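Local coordinates for protein GLB-12 (Caenorhabditis elegans, PDB 4BJA) that binds a heme b whose iron is held by two axial histidines, belongs to the globin family and probably takes part in redox signalling, at residues N143-V148 with S201-S206. The protein carries 1 engineered substitution. Sequence-based numbering, arbitrary orientation. Where two conformers were deposited one is given.
Sequences NYFEIV and SQMTDS. With HEM (protoporphyrin IX containing Fe), chain B.
Asn143 and Thr204 face each other from opposite directions, the amide ND2 giving a nearly straight hydrogen bond to OG1 (2.9 Å, 168°) that lies almost in the amide plane. Thr204 OG1 is also hydrogen-bonded to Ile200 O, one turn back in its own helix, and its methyl CG2 rests beside the same ND2. The other end of the amide works as an N-cap: Asn143 OD1 accepts from Glu146 N (3.1 Å), which sits well above the carbonyl plane, more weakly from Phe145 N, and from Gln137 NE2. With an alanine at Asn143, the first turn of helix 144-160 would probably lose its side-chain cap and Thr204 OG1 its amide donor. In globin terms, the start of the G helix (144-160) packs here on the H helix (185-214), on the His127 side of the heme. Met203 CB lies 4.3 Å above one face of the Phe145 ring, toward the rim. In one of the two conformers of Met203, chi2 (177°) sets SD anti to CA, obliquely over that ring in a Met-aromatic contact, 5.2 Å from the centroid, while also touching the heme vinyl carbon CAB and methyl CMB. The bend at chi3 (75°) then brings CE of this conformer against pyrrole carbons C2B and C3B, both 3.6 Å away, and alongside Phe145 CD1 at 3.9 Å. Phe145 itself presents an edge to the heme meso carbon CHC, in the ring plane, and its CD2 side to Thr204 OG1. Phe207 meets the same ring at a steep angle.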
ATOM      1  N   ASN A 143       3.419  14.895   8.159  1.00 21.99           N
ATOM      2  CA  ASN A 143       3.573  13.455   8.402  1.00 19.42           C
ATOM      3  C   ASN A 143       5.038  13.206   8.779  1.00 17.56           C
ATOM      4  O   ASN A 143       5.901  13.284   7.929  1.00 17.76           O
ATOM      5  CB  ASN A 143       3.192  12.697   7.117  1.00 19.52           C
ATOM      6  CG  ASN A 143       3.379  11.214   7.243  1.00 17.74           C
ATOM      7  OD1 ASN A 143       4.159  10.741   8.069  1.00 18.44           O
ATOM      8  ND2 ASN A 143       2.623  10.455   6.441  1.00 18.09           N
ATOM      9  N   TYR A 144       5.317  12.959  10.057  1.00 17.40           N
ATOM     10  CA  TYR A 144       6.696  12.872  10.544  1.00 17.53           C
ATOM     11  C   TYR A 144       7.414  11.624  10.036  1.00 15.95           C
ATOM     12  O   TYR A 144       8.621  11.635   9.924  1.00 15.65           O
ATOM     13  CB  TYR A 144       6.757  12.976  12.099  1.00 17.60           C
ATOM     14  CG  TYR A 144       6.349  14.352  12.573  1.00 20.43           C
ATOM     15  CD1 TYR A 144       7.281  15.384  12.640  1.00 23.73           C
ATOM     16  CD2 TYR A 144       5.023  14.615  12.906  1.00 21.53           C
ATOM     17  CE1 TYR A 144       6.894  16.648  13.071  1.00 25.41           C
ATOM     18  CE2 TYR A 144       4.631  15.883  13.316  1.00 26.17           C
ATOM     19  CZ  TYR A 144       5.566  16.873  13.383  1.00 27.84           C
ATOM     20  OH  TYR A 144       5.162  18.125  13.802  1.00 31.03           O
ATOM     21  N   PHE A 145       6.690  10.543   9.708  1.00 16.21           N
ATOM     22  CA  PHE A 145       7.362   9.409   9.116  1.00 15.75           C
ATOM     23  C   PHE A 145       7.855   9.773   7.737  1.00 15.70           C
ATOM     24  O   PHE A 145       8.974   9.401   7.339  1.00 15.87           O
ATOM     25  CB  PHE A 145       6.388   8.223   9.009  1.00 16.52           C
ATOM     26  CG  PHE A 145       5.807   7.816  10.332  1.00 18.17           C
ATOM     27  CD1 PHE A 145       6.660   7.568  11.425  1.00 18.02           C
ATOM     28  CD2 PHE A 145       4.418   7.780  10.512  1.00 18.63           C
ATOM     29  CE1 PHE A 145       6.100   7.199  12.667  1.00 20.77           C
ATOM     30  CE2 PHE A 145       3.874   7.432  11.735  1.00 21.25           C
ATOM     31  CZ  PHE A 145       4.716   7.146  12.811  1.00 21.80           C
ATOM     32  N   GLU A 146       7.021  10.528   7.007  1.00 15.60           N
ATOM     33  CA  GLU A 146       7.410  10.996   5.711  1.00 15.90           C
ATOM     34  C   GLU A 146       8.603  12.002   5.797  1.00 15.81           C
ATOM     35  O   GLU A 146       9.564  11.913   5.032  1.00 16.26           O
ATOM     36  CB  GLU A 146       6.195  11.626   5.033  1.00 15.76           C
ATOM     37  CG  GLU A 146       6.492  12.133   3.651  1.00 19.90           C
ATOM     38  CD  GLU A 146       5.266  12.780   3.069  1.00 27.33           C
ATOM     39  OE1 GLU A 146       4.971  13.926   3.451  1.00 31.72           O
ATOM     40  OE2 GLU A 146       4.562  12.140   2.257  1.00 29.02           O
ATOM     41  N   ILE A 147       8.561  12.903   6.773  1.00 16.04           N
ATOM     42  CA  ILE A 147       9.616  13.901   6.916  1.00 17.44           C
ATOM     43  C   ILE A 147      10.966  13.174   7.152  1.00 16.21           C
ATOM     44  O   ILE A 147      11.986  13.468   6.516  1.00 17.47           O
ATOM     45  CB  ILE A 147       9.281  14.845   8.089  1.00 17.28           C
ATOM     46  CG1 ILE A 147       8.142  15.796   7.675  1.00 19.74           C
ATOM     47  CG2 ILE A 147      10.574  15.636   8.539  1.00 19.33           C
ATOM     48  CD1 ILE A 147       7.445  16.548   8.777  1.00 22.44           C
ATOM     49  N   VAL A 148      10.965  12.172   8.027  1.00 15.39           N
ATOM     50  CA  VAL A 148      12.209  11.471   8.349  1.00 15.56           C
ATOM     51  C   VAL A 148      12.686  10.678   7.150  1.00 14.46           C
ATOM     52  O   VAL A 148      13.883  10.733   6.747  1.00 14.63           O
ATOM     53  CB  VAL A 148      11.982  10.532   9.571  1.00 14.66           C
ATOM     54  CG1 VAL A 148      13.152   9.584   9.760  1.00 15.40           C
ATOM     55  CG2 VAL A 148      11.792  11.395  10.874  1.00 16.82           C
ATOM     56  N   SER A 201       4.243   4.623   3.747  1.00 15.15           N
ATOM     57  CA  SER A 201       2.794   4.430   3.664  1.00 16.35           C
ATOM     58  C   SER A 201       2.308   3.436   4.739  1.00 16.38           C
ATOM     59  O   SER A 201       1.268   3.673   5.358  1.00 17.43           O
ATOM     60  CB  SER A 201       2.389   3.988   2.284  1.00 18.38           C
ATOM     61  OG  SER A 201       2.817   2.681   2.074  1.00 20.44           O
ATOM     62  N   GLN A 202       3.065   2.354   4.974  1.00 15.13           N
ATOM     63  CA  GLN A 202       2.584   1.345   5.931  1.00 16.64           C
ATOM     64  C   GLN A 202       2.736   1.796   7.372  1.00 17.91           C
ATOM     65  O   GLN A 202       1.873   1.489   8.214  1.00 18.79           O
ATOM     66  CB  GLN A 202       3.289   0.013   5.674  1.00 15.91           C
ATOM     67  CG  GLN A 202       2.928  -0.498   4.277  1.00 16.92           C
ATOM     68  CD  GLN A 202       1.408  -0.588   4.103  1.00 20.41           C
ATOM     69  OE1 GLN A 202       0.758  -1.388   4.765  1.00 21.78           O
ATOM     70  NE2 GLN A 202       0.830   0.287   3.254  1.00 22.74           N
ATOM     71  N   MET A 203       3.791   2.571   7.665  1.00 18.00           N
ATOM     72  CA  MET A 203       3.864   3.121   9.016  0.50 17.64           C
ATOM     73  C   MET A 203       2.795   4.165   9.220  1.00 18.32           C
ATOM     74  O   MET A 203       2.183   4.200  10.281  1.00 19.07           O
ATOM     75  CB  MET A 203       5.236   3.685   9.321  0.50 17.79           C
ATOM     76  CG  MET A 203       6.269   2.603   9.447  0.50 16.60           C
ATOM     77  SD  MET A 203       7.855   3.362   9.731  0.50 16.67           S
ATOM     78  CE  MET A 203       7.673   3.833  11.435  0.50 17.43           C
ATOM     79  N   THR A 204       2.528   4.975   8.201  1.00 16.85           N
ATOM     80  CA  THR A 204       1.510   5.983   8.325  1.00 18.31           C
ATOM     81  C   THR A 204       0.129   5.356   8.556  1.00 18.18           C
ATOM     82  O   THR A 204      -0.627   5.811   9.436  1.00 19.32           O
ATOM     83  CB  THR A 204       1.507   6.873   7.070  1.00 17.48           C
ATOM     84  OG1 THR A 204       2.759   7.571   7.004  1.00 18.28           O
ATOM     85  CG2 THR A 204       0.327   7.854   7.081  1.00 19.57           C
ATOM     86  N   ASP A 205      -0.190   4.327   7.762  1.00 17.99           N
ATOM     87  CA  ASP A 205      -1.520   3.733   7.834  1.00 20.00           C
ATOM     88  C   ASP A 205      -1.736   2.977   9.125  1.00 19.63           C
ATOM     89  O   ASP A 205      -2.798   3.103   9.741  1.00 19.71           O
ATOM     90  CB  ASP A 205      -1.793   2.862   6.604  1.00 20.50           C
ATOM     91  CG  ASP A 205      -2.183   3.685   5.371  1.00 27.90           C
ATOM     92  OD1 ASP A 205      -2.335   4.931   5.451  1.00 34.77           O
ATOM     93  OD2 ASP A 205      -2.378   3.072   4.295  1.00 34.30           O
ATOM     94  N   SER A 206      -0.707   2.243   9.559  1.00 18.12           N
ATOM     95  CA  SER A 206      -0.836   1.490  10.784  1.00 19.58           C
ATOM     96  C   SER A 206      -0.932   2.426  12.009  1.00 19.23           C
ATOM     97  O   SER A 206      -1.752   2.221  12.945  1.00 20.20           O
ATOM     98  CB  SER A 206       0.288   0.474  10.903  1.00 19.06           C
ATOM     99  OG  SER A 206       1.578   1.088  10.914  1.00 25.35           O
TER
HETATM  100  CHA HEM B 300      11.000   4.022  18.810  1.00 22.43           C
HETATM  101  CHB HEM B 300      11.760   3.236  14.093  1.00 19.73           C
HETATM  102  CHC HEM B 300      10.129   7.646  13.090  1.00 21.99           C
HETATM  103  CHD HEM B 300      10.136   8.686  17.793  1.00 24.43           C
HETATM  104  C1A HEM B 300      11.283   3.431  17.627  1.00 21.29           C
HETATM  105  C2A HEM B 300      11.643   2.035  17.450  1.00 23.13           C
HETATM  106  C3A HEM B 300      11.848   1.852  16.134  1.00 21.16           C
HETATM  107  C4A HEM B 300      11.636   3.111  15.456  1.00 20.31           C
HETATM  108  CMA HEM B 300      12.269   0.555  15.390  1.00 22.28           C
HETATM  109  CAA HEM B 300      11.729   0.988  18.609  1.00 25.64           C
HETATM  110  CBA HEM B 300      10.709  -0.144  18.415  1.00 31.78           C
HETATM  111  CGA HEM B 300       9.375   0.458  18.453  1.00 34.81           C
HETATM  112  O1A HEM B 300       9.104   1.252  19.398  1.00 36.50           O
HETATM  113  O2A HEM B 300       8.616   0.164  17.493  1.00 38.51           O
HETATM  114  C1B HEM B 300      11.317   4.352  13.447  1.00 19.89           C
HETATM  115  C2B HEM B 300      11.165   4.467  12.001  1.00 19.75           C
HETATM  116  C3B HEM B 300      10.715   5.661  11.735  1.00 20.68           C
HETATM  117  C4B HEM B 300      10.573   6.367  12.983  1.00 20.62           C
HETATM  118  CMB HEM B 300      11.466   3.348  10.991  1.00 23.26           C
HETATM  119  CAB HEM B 300      10.379   6.169  10.307  1.00 25.72           C
HETATM  120  CBB HEM B 300      10.341   7.459  10.077  1.00 30.67           C
HETATM  121  C1C HEM B 300       9.976   8.300  14.265  1.00 21.34           C
HETATM  122  C2C HEM B 300       9.546   9.669  14.404  1.00 24.51           C
HETATM  123  C3C HEM B 300       9.535   9.959  15.693  1.00 23.82           C
HETATM  124  C4C HEM B 300       9.995   8.802  16.427  1.00 24.39           C
HETATM  125  CMC HEM B 300       9.135  10.584  13.226  1.00 27.10           C
HETATM  126  CAC HEM B 300       9.132  11.334  16.276  1.00 27.40           C
HETATM  127  CBC HEM B 300       8.674  11.352  17.515  1.00 30.12           C
HETATM  128  C1D HEM B 300      10.442   7.564  18.475  1.00 25.14           C
HETATM  129  C2D HEM B 300      10.730   7.512  19.878  1.00 26.50           C
HETATM  130  C3D HEM B 300      10.988   6.071  20.186  1.00 27.76           C
HETATM  131  C4D HEM B 300      10.830   5.376  18.940  1.00 24.34           C
HETATM  132  CMD HEM B 300      10.775   8.673  20.897  1.00 29.49           C
HETATM  133  CAD HEM B 300      11.378   5.468  21.548  1.00 29.10           C
HETATM  134  CBD HEM B 300      12.895   5.222  21.496  1.00 31.51           C
HETATM  135  CGD HEM B 300      13.758   6.481  21.472  1.00 31.90           C
HETATM  136  O1D HEM B 300      13.328   7.572  21.902  1.00 33.55           O
HETATM  137  O2D HEM B 300      14.910   6.367  21.032  1.00 33.39           O
HETATM  138  NA  HEM B 300      11.299   4.078  16.385  1.00 19.89           N
HETATM  139  NB  HEM B 300      10.942   5.551  14.047  1.00 20.61           N
HETATM  140  NC  HEM B 300      10.240   7.812  15.527  1.00 22.78           N
HETATM  141  ND  HEM B 300      10.523   6.272  17.942  1.00 24.15           N
HETATM  142 FE   HEM B 300      10.773   5.916  15.994  1.00 19.74          FE